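PDB 4K9Q: benzoylformate Decarboxylase from Polynucleobacter necessarius, which probably decarboxylates benzoylformate to benzaldehyde and carbon dioxide, as a lyase that binds thiamine diphosphate and magnesium. Local coordinates for residues T447-V453 / G516-V522; Q437-V443 / A490-K494; Q16-V21 / K63-N68. All coordinates share one frame. Residue numbers count along the deposited sequence, not the author numbering.

Interaction 1: T447-V453 / G516-V522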
ATOM      1  N   THR A 447      20.409  29.415  18.338  1.00 11.94           N
ATOM      2  CA  THR A 447      20.774  29.581  16.930  1.00 11.79           C
ATOM      3  C   THR A 447      20.622  31.032  16.491  1.00 13.15           C
ATOM      4  O   THR A 447      19.703  31.747  16.934  1.00 12.34           O
ATOM      5  CB  THR A 447      19.918  28.686  15.986  1.00 12.06           C
ATOM      6  OG1 THR A 447      18.526  28.950  16.206  1.00 14.28           O
ATOM      7  CG2 THR A 447      20.194  27.209  16.247  1.00 13.40           C
ATOM      8  N   HIS A 448      21.522  31.474  15.619  1.00 11.25           N
ATOM      9  CA  HIS A 448      21.443  32.833  15.103  1.00 11.42           C
ATOM     10  C   HIS A 448      20.542  32.834  13.874  1.00 11.45           C
ATOM     11  O   HIS A 448      20.983  32.552  12.757  1.00 10.42           O
ATOM     12  CB  HIS A 448      22.830  33.368  14.763  1.00 12.37           C
ATOM     13  CG  HIS A 448      22.870  34.855  14.584  1.00 13.88           C
ATOM     14  ND1 HIS A 448      24.032  35.541  14.309  1.00 16.15           N
ATOM     15  CD2 HIS A 448      21.886  35.784  14.641  1.00 13.68           C
ATOM     16  CE1 HIS A 448      23.763  36.829  14.201  1.00 13.41           C
ATOM     17  NE2 HIS A 448      22.468  37.005  14.404  1.00 13.87           N
ATOM     18  N   VAL A 449      19.265  33.126  14.110  1.00  9.00           N
ATOM     19  CA  VAL A 449      18.244  33.077  13.075  1.00  9.36           C
ATOM     20  C   VAL A 449      17.404  34.326  13.200  1.00 11.48           C
ATOM     21  O   VAL A 449      16.958  34.672  14.292  1.00 11.41           O
ATOM     22  CB  VAL A 449      17.325  31.835  13.240  1.00 10.41           C
ATOM     23  CG1 VAL A 449      16.206  31.849  12.188  1.00 10.01           C
ATOM     24  CG2 VAL A 449      18.132  30.539  13.153  1.00 10.15           C
ATOM     25  N   ILE A 450      17.180  34.993  12.078  1.00  9.69           N
ATOM     26  CA  ILE A 450      16.451  36.248  12.069  1.00  9.79           C
ATOM     27  C   ILE A 450      15.237  36.091  11.176  1.00 10.84           C
ATOM     28  O   ILE A 450      15.364  35.976   9.946  1.00 12.47           O
ATOM     29  CB  ILE A 450      17.331  37.392  11.527  1.00 11.50           C
ATOM     30  CG1 ILE A 450      18.598  37.532  12.375  1.00 11.04           C
ATOM     31  CG2 ILE A 450      16.553  38.712  11.504  1.00 10.95           C
ATOM     32  CD1 ILE A 450      19.619  38.462  11.776  1.00 13.30           C
ATOM     33  N   TYR A 451      14.058  36.057  11.790  1.00  9.76           N
ATOM     34  CA  TYR A 451      12.825  35.934  11.032  1.00 11.42           C
ATOM     35  C   TYR A 451      12.292  37.312  10.717  1.00 14.15           C
ATOM     36  O   TYR A 451      11.995  38.083  11.624  1.00 13.96           O
ATOM     37  CB  TYR A 451      11.774  35.166  11.831  1.00 10.40           C
ATOM     38  CG  TYR A 451      12.138  33.732  12.084  1.00 11.57           C
ATOM     39  CD1 TYR A 451      12.489  33.293  13.358  1.00 11.82           C
ATOM     40  CD2 TYR A 451      12.123  32.807  11.044  1.00 10.58           C
ATOM     41  CE1 TYR A 451      12.814  31.969  13.595  1.00 10.83           C
ATOM     42  CE2 TYR A 451      12.457  31.477  11.268  1.00  9.87           C
ATOM     43  CZ  TYR A 451      12.799  31.067  12.544  1.00 11.61           C
ATOM     44  OH  TYR A 451      13.119  29.748  12.773  1.00 12.34           O
ATOM     45  N   VAL A 452      12.181  37.625   9.429  1.00 10.13           N
ATOM     46  CA  VAL A 452      11.539  38.862   9.013  1.00  9.39           C
ATOM     47  C   VAL A 452      10.174  38.489   8.462  1.00 11.32           C
ATOM     48  O   VAL A 452      10.077  37.810   7.431  1.00 11.09           O
ATOM     49  CB  VAL A 452      12.356  39.620   7.951  1.00 11.59           C
ATOM     50  CG1 VAL A 452      11.674  40.939   7.592  1.00 11.09           C
ATOM     51  CG2 VAL A 452      13.772  39.882   8.469  1.00 15.36           C
ATOM     52  N   VAL A 453       9.124  38.908   9.158  1.00 11.21           N
ATOM     53  CA  VAL A 453       7.765  38.525   8.787  1.00  9.70           C
ATOM     54  C   VAL A 453       7.062  39.645   8.027  1.00 13.38           C
ATOM     55  O   VAL A 453       6.865  40.744   8.551  1.00 12.89           O
ATOM     56  CB  VAL A 453       6.917  38.151  10.024  1.00 11.42           C
ATOM     57  CG1 VAL A 453       5.525  37.665   9.589  1.00 15.48           C
ATOM     58  CG2 VAL A 453       7.613  37.104  10.862  1.00 11.12           C
ATOM     59  N   GLY A 516      21.396  34.838  18.461  1.00 16.04           N
ATOM     60  CA  GLY A 516      20.219  34.202  19.017  1.00 12.78           C
ATOM     61  C   GLY A 516      19.110  34.395  18.007  1.00 11.52           C
ATOM     62  O   GLY A 516      19.363  34.868  16.906  1.00 10.91           O
ATOM     63  N   THR A 517      17.891  34.041  18.391  1.00 11.31           N
ATOM     64  CA  THR A 517      16.764  34.053  17.467  1.00 12.89           C
ATOM     65  C   THR A 517      15.915  35.302  17.672  1.00 12.95           C
ATOM     66  O   THR A 517      15.521  35.612  18.799  1.00 12.32           O
ATOM     67  CB  THR A 517      15.920  32.778  17.651  1.00 12.27           C
ATOM     68  OG1 THR A 517      16.720  31.645  17.304  1.00 12.05           O
ATOM     69  CG2 THR A 517      14.666  32.797  16.769  1.00 11.45           C
ATOM     70  N   SER A 518      15.642  36.003  16.572  1.00 10.55           N
ATOM     71  CA  SER A 518      14.875  37.248  16.581  1.00 12.13           C
ATOM     72  C   SER A 518      13.694  37.177  15.611  1.00 13.69           C
ATOM     73  O   SER A 518      13.764  36.502  14.583  1.00 13.72           O
ATOM     74  CB  SER A 518      15.774  38.422  16.171  1.00 13.83           C
ATOM     75  OG  SER A 518      16.798  38.680  17.125  1.00 16.35           O
ATOM     76  N   VAL A 519      12.621  37.895  15.939  1.00 11.05           N
ATOM     77  CA  VAL A 519      11.484  38.068  15.044  1.00 12.03           C
ATOM     78  C   VAL A 519      11.250  39.558  14.809  1.00 12.67           C
ATOM     79  O   VAL A 519      11.101  40.336  15.757  1.00 13.02           O
ATOM     80  CB  VAL A 519      10.211  37.410  15.619  1.00 12.72           C
ATOM     81  CG1 VAL A 519       9.004  37.670  14.724  1.00 12.77           C
ATOM     82  CG2 VAL A 519      10.435  35.920  15.795  1.00  8.83           C
ATOM     83  N   ILE A 520      11.241  39.949  13.542  1.00 10.34           N
ATOM     84  CA  ILE A 520      10.974  41.329  13.157  1.00 11.08           C
ATOM     85  C   ILE A 520       9.721  41.349  12.294  1.00 13.74           C
ATOM     86  O   ILE A 520       9.711  40.801  11.196  1.00 12.15           O
ATOM     87  CB  ILE A 520      12.161  41.918  12.376  1.00 10.48           C
ATOM     88  CG1 ILE A 520      13.431  41.816  13.227  1.00 11.45           C
ATOM     89  CG2 ILE A 520      11.873  43.363  11.961  1.00 15.04           C
ATOM     90  CD1 ILE A 520      14.702  42.255  12.526  1.00 13.76           C
ATOM     91  N   VAL A 521       8.661  41.972  12.797  1.00 10.69           N
ATOM     92  CA  VAL A 521       7.392  41.994  12.078  1.00  8.69           C
ATOM     93  C   VAL A 521       7.281  43.303  11.293  1.00 13.72           C
ATOM     94  O   VAL A 521       7.420  44.393  11.859  1.00 12.68           O
ATOM     95  CB  VAL A 521       6.197  41.824  13.057  1.00 11.91           C
ATOM     96  CG1 VAL A 521       4.871  41.800  12.297  1.00 11.66           C
ATOM     97  CG2 VAL A 521       6.379  40.557  13.910  1.00 11.08           C
ATOM     98  N   VAL A 522       7.055  43.186   9.988  1.00 11.72           N
ATOM     99  CA  VAL A 522       6.971  44.334   9.103  1.00 12.25           C
ATOM    100  C   VAL A 522       5.588  44.384   8.449  1.00 12.45           C
ATOM    101  O   VAL A 522       5.269  43.556   7.596  1.00 12.59           O
ATOM    102  CB  VAL A 522       8.039  44.260   7.996  1.00 13.41           C
ATOM    103  CG1 VAL A 522       8.084  45.581   7.215  1.00 15.01           C
ATOM    104  CG2 VAL A 522       9.403  43.922   8.592  1.00 15.21           C
TER

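Interaction 2: Q437-V443 / A490-K494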
ATOM      1  N   GLN A 437       5.968  26.753  16.202  1.00 10.15           N
ATOM      2  CA  GLN A 437       6.627  26.191  17.384  1.00 11.86           C
ATOM      3  C   GLN A 437       8.139  26.039  17.196  1.00  9.31           C
ATOM      4  O   GLN A 437       8.886  25.958  18.178  1.00 10.70           O
ATOM      5  CB  GLN A 437       6.023  24.832  17.772  1.00 10.88           C
ATOM      6  CG  GLN A 437       4.512  24.857  17.952  1.00 11.42           C
ATOM      7  CD  GLN A 437       3.788  24.407  16.704  1.00 12.83           C
ATOM      8  OE1 GLN A 437       4.250  24.661  15.598  1.00 12.65           O
ATOM      9  NE2 GLN A 437       2.652  23.732  16.874  1.00 12.81           N
ATOM     10  N   GLY A 438       8.581  25.987  15.939  1.00 10.51           N
ATOM     11  CA  GLY A 438       9.998  25.854  15.628  1.00  8.88           C
ATOM     12  C   GLY A 438      10.850  26.936  16.279  1.00  9.24           C
ATOM     13  O   GLY A 438      12.024  26.717  16.570  1.00  9.71           O
ATOM     14  N   ILE A 439      10.263  28.111  16.489  1.00  9.34           N
ATOM     15  CA  ILE A 439      10.984  29.218  17.123  1.00  9.07           C
ATOM     16  C   ILE A 439      11.602  28.792  18.454  1.00 10.29           C
ATOM     17  O   ILE A 439      12.735  29.165  18.784  1.00 10.40           O
ATOM     18  CB  ILE A 439      10.053  30.428  17.354  1.00 10.01           C
ATOM     19  CG1 ILE A 439       9.523  30.947  16.013  1.00  9.98           C
ATOM     20  CG2 ILE A 439      10.787  31.540  18.093  1.00 11.05           C
ATOM     21  CD1 ILE A 439       8.463  32.026  16.167  1.00 13.07           C
ATOM     22  N   TYR A 440      10.861  27.991  19.214  1.00  8.95           N
ATOM     23  CA  TYR A 440      11.323  27.524  20.509  1.00 10.75           C
ATOM     24  C   TYR A 440      12.681  26.839  20.408  1.00 10.96           C
ATOM     25  O   TYR A 440      13.561  27.059  21.233  1.00 11.63           O
ATOM     26  CB  TYR A 440      10.302  26.565  21.114  1.00 11.84           C
ATOM     27  CG  TYR A 440      10.648  26.110  22.516  1.00 10.01           C
ATOM     28  CD1 TYR A 440      10.598  27.001  23.591  1.00 12.13           C
ATOM     29  CD2 TYR A 440      11.017  24.795  22.770  1.00 10.17           C
ATOM     30  CE1 TYR A 440      10.911  26.586  24.879  1.00 12.21           C
ATOM     31  CE2 TYR A 440      11.327  24.370  24.051  1.00 11.42           C
ATOM     32  CZ  TYR A 440      11.276  25.267  25.099  1.00 12.81           C
ATOM     33  OH  TYR A 440      11.590  24.811  26.363  1.00 12.98           O
ATOM     34  N   THR A 441      12.850  25.998  19.396  1.00  9.42           N
ATOM     35  CA  THR A 441      14.107  25.272  19.244  1.00  8.92           C
ATOM     36  C   THR A 441      15.236  26.244  18.927  1.00 10.30           C
ATOM     37  O   THR A 441      16.340  26.112  19.453  1.00  9.64           O
ATOM     38  CB  THR A 441      14.000  24.196  18.149  1.00 10.72           C
ATOM     39  OG1 THR A 441      12.969  23.269  18.513  1.00  9.91           O
ATOM     40  CG2 THR A 441      15.321  23.439  18.020  1.00  8.34           C
ATOM     41  N   GLY A 442      14.955  27.219  18.072  1.00 10.01           N
ATOM     42  CA  GLY A 442      15.917  28.271  17.782  1.00  9.48           C
ATOM     43  C   GLY A 442      16.375  28.963  19.061  1.00 10.93           C
ATOM     44  O   GLY A 442      17.561  29.150  19.292  1.00 10.12           O
ATOM     45  N   VAL A 443      15.424  29.361  19.892  1.00 10.44           N
ATOM     46  CA  VAL A 443      15.751  30.055  21.134  1.00 10.49           C
ATOM     47  C   VAL A 443      16.545  29.157  22.091  1.00 11.92           C
ATOM     48  O   VAL A 443      17.589  29.558  22.618  1.00 12.78           O
ATOM     49  CB  VAL A 443      14.486  30.602  21.813  1.00  9.59           C
ATOM     50  CG1 VAL A 443      14.830  31.215  23.149  1.00 11.19           C
ATOM     51  CG2 VAL A 443      13.836  31.653  20.910  1.00 10.23           C
ATOM     52  N   ALA A 490       6.247  34.435  22.955  1.00 12.33           N
ATOM     53  CA  ALA A 490       5.750  33.179  23.501  1.00 12.55           C
ATOM     54  C   ALA A 490       6.852  32.122  23.594  1.00 15.65           C
ATOM     55  O   ALA A 490       6.877  31.320  24.524  1.00 16.02           O
ATOM     56  CB  ALA A 490       4.596  32.664  22.644  1.00 15.30           C
ATOM     57  N   TYR A 491       7.761  32.124  22.624  1.00 11.85           N
ATOM     58  CA  TYR A 491       8.806  31.104  22.559  1.00 10.08           C
ATOM     59  C   TYR A 491      10.174  31.628  22.970  1.00 12.70           C
ATOM     60  O   TYR A 491      11.179  30.923  22.847  1.00 12.96           O
ATOM     61  CB  TYR A 491       8.854  30.480  21.167  1.00 10.58           C
ATOM     62  CG  TYR A 491       7.609  29.695  20.871  1.00 11.09           C
ATOM     63  CD1 TYR A 491       7.297  28.568  21.621  1.00 14.42           C
ATOM     64  CD2 TYR A 491       6.731  30.096  19.881  1.00 12.33           C
ATOM     65  CE1 TYR A 491       6.153  27.847  21.383  1.00 16.00           C
ATOM     66  CE2 TYR A 491       5.576  29.370  19.626  1.00 17.81           C
ATOM     67  CZ  TYR A 491       5.298  28.251  20.385  1.00 18.06           C
ATOM     68  OH  TYR A 491       4.155  27.526  20.145  1.00 22.75           O
ATOM     69  N   GLY A 492      10.201  32.870  23.443  1.00 11.59           N
ATOM     70  CA  GLY A 492      11.405  33.454  24.024  1.00 16.94           C
ATOM     71  C   GLY A 492      12.330  34.194  23.066  1.00 15.47           C
ATOM     72  O   GLY A 492      13.451  34.559  23.440  1.00 16.48           O
ATOM     73  N   ALA A 493      11.874  34.431  21.839  1.00 13.74           N
ATOM     74  CA  ALA A 493      12.685  35.164  20.869  1.00 11.43           C
ATOM     75  C   ALA A 493      12.647  36.670  21.115  1.00 13.49           C
ATOM     76  O   ALA A 493      11.673  37.192  21.667  1.00 14.16           O
ATOM     77  CB  ALA A 493      12.225  34.857  19.441  1.00 12.12           C
ATOM     78  N   LYS A 494      13.715  37.363  20.723  1.00 12.33           N
ATOM     79  CA  LYS A 494      13.673  38.816  20.614  1.00 12.69           C
ATOM     80  C   LYS A 494      12.617  39.094  19.558  1.00 16.44           C
ATOM     81  O   LYS A 494      12.650  38.506  18.477  1.00 21.27           O
ATOM     82  CB  LYS A 494      15.025  39.369  20.166  1.00 17.41           C
ATOM     83  CG  LYS A 494      16.115  39.252  21.197  1.00 23.28           C
ATOM     84  CD  LYS A 494      15.761  40.013  22.461  1.00 29.79           C
ATOM     85  CE  LYS A 494      16.944  40.056  23.420  1.00 37.52           C
ATOM     86  NZ  LYS A 494      18.121  40.726  22.785  1.00 33.74           N
TER

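Interaction 3: Q16-V21 / K63-N68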
ATOM      1  N   GLN A  16      29.143   8.316  11.556  1.00 15.20           N
ATOM      2  CA  GLN A  16      29.212   9.748  11.830  1.00 18.38           C
ATOM      3  C   GLN A  16      27.847  10.437  11.760  1.00 17.05           C
ATOM      4  O   GLN A  16      27.729  11.578  11.302  1.00 18.81           O
ATOM      5  CB  GLN A  16      30.234  10.424  10.921  1.00 21.96           C
ATOM      6  CG  GLN A  16      31.629   9.801  11.060  1.00 25.67           C
ATOM      7  CD  GLN A  16      32.667  10.495  10.203  1.00 38.97           C
ATOM      8  OE1 GLN A  16      32.645  11.715  10.048  1.00 43.26           O
ATOM      9  NE2 GLN A  16      33.579   9.717   9.632  1.00 43.24           N
ATOM     10  N   VAL A  17      26.827   9.726  12.224  1.00 14.37           N
ATOM     11  CA  VAL A  17      25.478  10.270  12.325  1.00 13.04           C
ATOM     12  C   VAL A  17      25.166  10.379  13.813  1.00 13.39           C
ATOM     13  O   VAL A  17      24.701   9.420  14.432  1.00 13.21           O
ATOM     14  CB  VAL A  17      24.475   9.348  11.599  1.00 12.97           C
ATOM     15  CG1 VAL A  17      23.038   9.847  11.764  1.00 13.68           C
ATOM     16  CG2 VAL A  17      24.845   9.254  10.113  1.00 15.76           C
ATOM     17  N   THR A  18      25.452  11.537  14.398  1.00 13.29           N
ATOM     18  CA  THR A  18      25.388  11.655  15.856  1.00 14.54           C
ATOM     19  C   THR A  18      24.457  12.770  16.343  1.00 16.28           C
ATOM     20  O   THR A  18      24.533  13.199  17.499  1.00 15.92           O
ATOM     21  CB  THR A  18      26.796  11.816  16.479  1.00 20.21           C
ATOM     22  OG1 THR A  18      27.391  13.029  16.011  1.00 22.40           O
ATOM     23  CG2 THR A  18      27.689  10.636  16.085  1.00 18.54           C
ATOM     24  N   THR A  19      23.577  13.230  15.460  1.00 12.77           N
ATOM     25  CA  THR A  19      22.538  14.170  15.859  1.00 13.80           C
ATOM     26  C   THR A  19      21.159  13.544  15.738  1.00 13.25           C
ATOM     27  O   THR A  19      20.824  12.957  14.712  1.00 13.72           O
ATOM     28  CB  THR A  19      22.574  15.471  15.038  1.00 13.80           C
ATOM     29  OG1 THR A  19      23.868  16.075  15.168  1.00 19.28           O
ATOM     30  CG2 THR A  19      21.513  16.452  15.556  1.00 14.37           C
ATOM     31  N   VAL A  20      20.363  13.688  16.798  1.00 10.75           N
ATOM     32  CA  VAL A  20      18.984  13.236  16.821  1.00 12.16           C
ATOM     33  C   VAL A  20      18.083  14.448  17.051  1.00 11.83           C
ATOM     34  O   VAL A  20      18.210  15.129  18.070  1.00 12.51           O
ATOM     35  CB  VAL A  20      18.735  12.228  17.978  1.00 10.87           C
ATOM     36  CG1 VAL A  20      17.255  11.855  18.043  1.00 11.08           C
ATOM     37  CG2 VAL A  20      19.617  10.973  17.837  1.00 11.95           C
ATOM     38  N   VAL A  21      17.192  14.743  16.111  1.00 10.16           N
ATOM     39  CA  VAL A  21      16.169  15.750  16.365  1.00  9.75           C
ATOM     40  C   VAL A  21      14.898  14.995  16.747  1.00  8.76           C
ATOM     41  O   VAL A  21      14.533  14.014  16.102  1.00 10.05           O
ATOM     42  CB  VAL A  21      15.904  16.637  15.130  1.00 10.87           C
ATOM     43  CG1 VAL A  21      15.006  17.812  15.518  1.00 10.02           C
ATOM     44  CG2 VAL A  21      17.217  17.133  14.525  1.00 11.23           C
ATOM     45  N   LYS A  63      24.960  14.858   5.089  1.00 14.03           N
ATOM     46  CA  LYS A  63      24.919  13.519   5.649  1.00 14.56           C
ATOM     47  C   LYS A  63      23.617  13.376   6.418  1.00 14.19           C
ATOM     48  O   LYS A  63      22.922  14.367   6.661  1.00 11.60           O
ATOM     49  CB  LYS A  63      26.123  13.262   6.557  1.00 16.98           C
ATOM     50  CG  LYS A  63      26.196  14.146   7.766  1.00 19.33           C
ATOM     51  CD  LYS A  63      27.390  13.719   8.611  1.00 20.48           C
ATOM     52  CE  LYS A  63      27.579  14.611   9.799  1.00 20.80           C
ATOM     53  NZ  LYS A  63      28.710  14.120  10.653  1.00 24.95           N
ATOM     54  N   PRO A  64      23.271  12.142   6.787  1.00 11.28           N
ATOM     55  CA  PRO A  64      21.988  11.926   7.458  1.00  9.03           C
ATOM     56  C   PRO A  64      21.924  12.559   8.845  1.00 10.30           C
ATOM     57  O   PRO A  64      22.939  12.775   9.508  1.00 13.19           O
ATOM     58  CB  PRO A  64      21.911  10.400   7.574  1.00 11.79           C
ATOM     59  CG  PRO A  64      22.795   9.889   6.464  1.00 12.20           C
ATOM     60  CD  PRO A  64      23.924  10.873   6.420  1.00 12.79           C
ATOM     61  N   VAL A  65      20.701  12.859   9.255  1.00 10.27           N
ATOM     62  CA  VAL A  65      20.389  13.237  10.619  1.00 10.25           C
ATOM     63  C   VAL A  65      19.267  12.289  11.039  1.00 11.52           C
ATOM     64  O   VAL A  65      18.445  11.901  10.211  1.00 11.26           O
ATOM     65  CB  VAL A  65      19.915  14.703  10.700  1.00  8.66           C
ATOM     66  CG1 VAL A  65      19.387  15.013  12.109  1.00 12.34           C
ATOM     67  CG2 VAL A  65      21.057  15.656  10.318  1.00 10.97           C
ATOM     68  N   ILE A  66      19.254  11.876  12.302  1.00  9.45           N
ATOM     69  CA  ILE A  66      18.186  11.015  12.796  1.00 10.66           C
ATOM     70  C   ILE A  66      17.028  11.844  13.337  1.00 12.51           C
ATOM     71  O   ILE A  66      17.234  12.808  14.074  1.00 11.19           O
ATOM     72  CB  ILE A  66      18.686  10.073  13.897  1.00 13.82           C
ATOM     73  CG1 ILE A  66      19.678   9.067  13.304  1.00 19.39           C
ATOM     74  CG2 ILE A  66      17.516   9.347  14.540  1.00 12.45           C
ATOM     75  CD1 ILE A  66      20.347   8.230  14.342  1.00 21.85           C
ATOM     76  N   VAL A  67      15.818  11.478  12.930  1.00  9.41           N
ATOM     77  CA  VAL A  67      14.592  12.005  13.500  1.00  9.26           C
ATOM     78  C   VAL A  67      14.053  10.914  14.431  1.00 12.97           C
ATOM     79  O   VAL A  67      14.015   9.745  14.065  1.00 11.44           O
ATOM     80  CB  VAL A  67      13.564  12.327  12.383  1.00 10.02           C
ATOM     81  CG1 VAL A  67      12.153  12.487  12.955  1.00 10.75           C
ATOM     82  CG2 VAL A  67      13.985  13.584  11.621  1.00 10.61           C
ATOM     83  N   ASN A  68      13.669  11.279  15.647  1.00  9.84           N
ATOM     84  CA  ASN A  68      13.089  10.312  16.578  1.00  9.33           C
ATOM     85  C   ASN A  68      11.758  10.869  17.062  1.00  9.81           C
ATOM     86  O   ASN A  68      11.722  11.869  17.784  1.00 10.80           O
ATOM     87  CB  ASN A  68      14.037  10.053  17.753  1.00 11.50           C
ATOM     88  CG  ASN A  68      13.561   8.928  18.663  1.00 12.63           C
ATOM     89  OD1 ASN A  68      13.443   9.111  19.878  1.00 12.99           O
ATOM     90  ND2 ASN A  68      13.303   7.754  18.085  1.00 13.07           N
TER
HETATM   91  O   HOH W   1      31.125  13.738   8.973  1.00 32.27           O
HETATM   92  O   HOH W   2      23.686  13.506  12.214  1.00 16.25           O

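Interaction 1: T447-V453 / G516-V522
Tyr-451 leans its ring across to the neighbouring strand: its CE1 comes 3.8 Å from CG2 of Thr-517, a methyl that meets the ring at its edge, and its CD1 lies 4.1 Å from CG2 of Val-519. Its hydroxyl OH bonds the carbonyl of Leu-404. Farther along the same face, Val-453 CG2 packs on Val-519 CG1 at 4.1 Å, and helix 403-417 lies over Val-449 and Tyr-451. The other face carries Ile-450, Val-452, Ser-518 and Ile-520. There Ile-450 CG2 touches Ile-520 CD1 at 4.1 Å, with helix 501-513 packed against both isoleucines.

The backbones pair in parallel, the two short axes 4.7 Å apart and inclined by 15°. Tyr-451 brackets Val-519, and Val-453 brackets Val-521. Tyr-451 N gives a 2.8 Å bond to Ser-518 O and Tyr-451 O accepts one of 2.8 Å from Ile-520 N; Val-453 N bonds Ile-520 O and Val-453 O accepts from Val-522 N, both 2.8 Å. The start is looser, with Val-449 N 3.3 Å from Gly-516 O, and there the hydroxyl Thr-517 OG1 donates to Thr-447 O at 3.0 Å. Ile-450 and Val-452 bond away from this partner, to strand 423-428.

Adjacent interior strands of an all-parallel sheet with helices packed on both faces are typical of the C-terminal ThDP-binding fold, whose strand 449-455 here runs on into the magnesium ligand Asn-456.

Interaction 2: Q437-V443 / A490-K494
The main protrusion is Tyr-491, which drops its side chain onto residues 437-440 near the start of helix 438-445. One face of its ring lies over Gln-437, whose CA sits 4.3 Å from the ring centroid in a CH-pi contact, while Tyr-491 CD1 approaches Tyr-440 CB to 3.6 Å. The helix answers with knobs. Ile-439 wedges CG2 between CB of Tyr-491 and CB of Ala-493, 3.8 and 3.9 Å away. One turn on, Val-443 pushes CG2 into the bend of the loop, 3.4 Å from Tyr-491 O and 3.5 Å from Ala-493 N. That bend is the Schellman motif closing helix 484-490, with Gly-492 as its C-prime residue at positive phi; a CB there would come within 3.3 Å of Val-443 CG1. No hydrogen bond joins the two segments. Contact is van der Waals and CH-pi, partly methyls on backbone polar atoms; the polar tips bond the second subunit, Tyr-491 OH and Gln-437 NE2 its Gln-433, Tyr-440 OH its Pro-480, so the packing borders a subunit interface.

Interaction 3: Q16-V21 / K63-N68
Lys-63, extended beyond CB (chi2 to chi4 all t), puts NZ 2.8 Å from the carbonyl Gln-16 O, at the Schellman turn that ends helix 4-15. The same NZ donates to a water at 3.0 Å, which in turn gives a hydrogen to Gln-16 OE1 at 2.7 Å. Between Thr-19 N and Pro-64 O, 6.0 Å apart, the backbones cannot bond directly, and a second water fills in, accepting from Thr-19 N at 3.3 Å and donating to Pro-64 O at 2.9 Å. Then the strands close up: Ile-66 N bonds Thr-19 O at 3.1 Å, Val-21 N bonds Ile-66 O at 2.8 Å and Asn-68 N bonds Val-21 O at 2.9 Å. Strands 19-22 and 66-69 are thus parallel neighbours inside the six-stranded sheet of the N-terminal ThDP-binding fold. On their other sides Val-20 pairs with Asn-40 and Val-42, and Val-65 and Val-67 with Ile-93. Asn-68 ND2 bonds Thr-95 OG1. Val-17 CG1 packs on Ile-66 CG1 at 3.8 Å.

In the fold
Interactions 1 and 2 share one domain and interlock: their segments alternate along the chain, their centres are 10 Å apart, and they touch directly. Val-519 N lies 2.6 Å from Lys-494 O and Thr-447 N 3.0 Å from Gly-442 O, both probable hydrogen bonds. Interaction 1 is nearer the cofactor, the Val-453 side chain being about 7 Å from both thiamine diphosphate and magnesium; that of Gln-437 in interaction 2 is about 10 Å from the cofactor. Interaction 3 belongs to the N-terminal domain, its centre 26 Å from that of interaction 1 and 22 Å from that of interaction 2, touching neither. Still, its Asn-68 side chain comes within about 10 Å of a bound thiamine diphosphate.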